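Local atomic coordinates of sulfur carrier protein CysO (Mycobacterium tuberculosis, PDB entry 3DWG), a protein that probably serves, in its thiocarboxylated form, as the sulfur donor for CysM-dependent cysteine biosynthesis. Residues Asp26-Ile32 against Gly73-Ile78. Residues are numbered along the deposited sequence; the frame is centred on the assembly and turned at random.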
loop_
_atom_site.group_PDB
_atom_site.type_symbol
_atom_site.label_atom_id
_atom_site.label_comp_id
_atom_site.label_asym_id
_atom_site.label_seq_id
_atom_site.Cartn_x
_atom_site.Cartn_y
_atom_site.Cartn_z
ATOM N N ASP C 26 -10.357 41.494 -1.115
ATOM C CA ASP C 26 -9.036 41.240 -0.582
ATOM C C ASP C 26 -9.025 40.355 0.646
ATOM O O ASP C 26 -7.939 40.109 1.232
ATOM C CB ASP C 26 -8.261 42.555 -0.317
ATOM C CG ASP C 26 -8.937 43.447 0.648
ATOM O OD1 ASP C 26 -9.945 43.073 1.277
ATOM O OD2 ASP C 26 -8.405 44.564 0.822
ATOM N N THR C 27 -10.224 39.902 1.034
ATOM C CA THR C 27 -10.395 38.892 2.088
ATOM C C THR C 27 -11.504 37.925 1.633
ATOM O O THR C 27 -12.290 38.256 0.738
ATOM C CB THR C 27 -10.824 39.477 3.446
ATOM O OG1 THR C 27 -12.153 39.989 3.297
ATOM C CG2 THR C 27 -9.804 40.556 3.949
ATOM N N LEU C 28 -11.557 36.731 2.243
ATOM C CA LEU C 28 -12.711 35.861 1.990
ATOM C C LEU C 28 -14.062 36.542 2.212
ATOM O O LEU C 28 -14.969 36.441 1.364
ATOM C CB LEU C 28 -12.635 34.550 2.766
ATOM C CG LEU C 28 -13.841 33.617 2.636
ATOM C CD1 LEU C 28 -14.102 33.122 1.186
ATOM C CD2 LEU C 28 -13.667 32.424 3.619
ATOM N N GLY C 29 -14.175 37.293 3.309
ATOM C CA GLY C 29 -15.448 38.017 3.549
ATOM C C GLY C 29 -15.782 38.983 2.416
ATOM O O GLY C 29 -16.958 39.097 2.029
ATOM N N ALA C 30 -14.770 39.646 1.839
ATOM C CA ALA C 30 -14.947 40.546 0.687
ATOM C C ALA C 30 -15.375 39.769 -0.556
ATOM O O ALA C 30 -16.220 40.188 -1.353
ATOM C CB ALA C 30 -13.723 41.357 0.441
ATOM N N VAL C 31 -14.772 38.585 -0.722
ATOM C CA VAL C 31 -15.217 37.790 -1.880
ATOM C C VAL C 31 -16.659 37.340 -1.699
ATOM O O VAL C 31 -17.439 37.386 -2.680
ATOM C CB VAL C 31 -14.290 36.572 -2.035
ATOM C CG1 VAL C 31 -14.949 35.478 -2.946
ATOM C CG2 VAL C 31 -12.958 37.007 -2.594
ATOM N N ILE C 32 -17.043 36.925 -0.493
ATOM C CA ILE C 32 -18.410 36.527 -0.204
ATOM C C ILE C 32 -19.375 37.702 -0.415
ATOM O O ILE C 32 -20.487 37.541 -0.912
ATOM C CB ILE C 32 -18.538 35.887 1.165
ATOM C CG1 ILE C 32 -17.820 34.506 1.185
ATOM C CG2 ILE C 32 -20.014 35.739 1.602
ATOM C CD1 ILE C 32 -17.736 33.896 2.601
ATOM N N GLY C 73 -10.333 32.602 8.971
ATOM C CA GLY C 73 -11.745 32.596 8.610
ATOM C C GLY C 73 -12.055 33.585 7.497
ATOM O O GLY C 73 -11.328 33.697 6.478
ATOM N N LEU C 74 -13.109 34.377 7.717
ATOM C CA LEU C 74 -13.509 35.374 6.715
ATOM C C LEU C 74 -12.450 36.477 6.534
ATOM O O LEU C 74 -12.377 37.103 5.483
ATOM C CB LEU C 74 -14.870 35.966 7.102
ATOM C CG LEU C 74 -16.168 35.132 6.924
ATOM C CD1 LEU C 74 -16.971 35.532 5.695
ATOM C CD2 LEU C 74 -16.044 33.598 6.972
ATOM N N ALA C 75 -11.562 36.643 7.510
ATOM C CA ALA C 75 -10.456 37.583 7.375
ATOM C C ALA C 75 -9.249 37.113 6.583
ATOM O O ALA C 75 -8.273 37.850 6.310
ATOM C CB ALA C 75 -10.024 38.065 8.749
ATOM N N THR C 76 -9.332 35.854 6.095
ATOM C CA THR C 76 -8.243 35.339 5.341
ATOM C C THR C 76 -7.926 36.203 4.135
ATOM O O THR C 76 -8.839 36.503 3.334
ATOM C CB THR C 76 -8.605 33.918 4.852
ATOM O OG1 THR C 76 -8.824 33.045 5.958
ATOM C CG2 THR C 76 -7.437 33.380 3.965
ATOM N N ALA C 77 -6.654 36.599 3.974
ATOM C CA ALA C 77 -6.264 37.474 2.863
ATOM C C ALA C 77 -6.347 36.795 1.540
ATOM O O ALA C 77 -6.009 35.589 1.417
ATOM C CB ALA C 77 -4.859 38.033 3.063
ATOM N N ILE C 78 -6.746 37.566 0.548
ATOM C CA ILE C 78 -6.933 37.070 -0.789
ATOM C C ILE C 78 -6.197 38.009 -1.731
ATOM O O ILE C 78 -6.261 39.239 -1.563
ATOM C CB ILE C 78 -8.431 36.896 -1.126
ATOM C CG1 ILE C 78 -8.944 35.622 -0.436
ATOM C CG2 ILE C 78 -8.639 36.686 -2.605
ATOM C CD1 ILE C 78 -10.340 35.289 -0.719
HETATM O O HOH W 1 -13.100 40.497 5.749
#
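Leu28 and Gly29, whose N-H groups open helix 28-38, spend them on carbonyls of the loop 73-78, a worked example of how a helix start can be tied to a part of the chain distant in sequence. Gly29 N lies 2.8 Å from Leu74 O, in the carbonyl plane and on a lone pair; Leu28 N donates at 2.9 Å to Thr76 O, also in its carbonyl plane. The next N-H is met from within: Thr27, the N-cap, turns OG1 between its backbone N and carbonyl carbon (chi1 67°), where Ala30 N reaches it at 3.0 Å. In the ubiquitin-like fold of the ThiS family, this arrangement fastens the start of the helix to the loop leading into strand 83-88. Just before the helix, the backbones of Thr27 and Ala77 form a single beta bridge, and Ile78 N donates to Asp26 O. Packing is tight where Ile78 CD1 lies against the first helical turn, 3.5 Å from Leu28 N and 3.6 Å from Val31 CG2; the Ile78 and Val31 side chains cross at about a right angle, and both also touch Val3 of strand 3-6. Leu74 CD1 meets Ile32 CD1 at 3.6 Å, again with crossed side chains. Asp26, Ala75 and Ala77 lie on the looser solvent side, their side chains starting away from the opposing segment although CB of Asp26 and of Ala77 still brushes it, and a water 2.7 Å from Thr27 OG1 gives only a weak bond to Leu74 O.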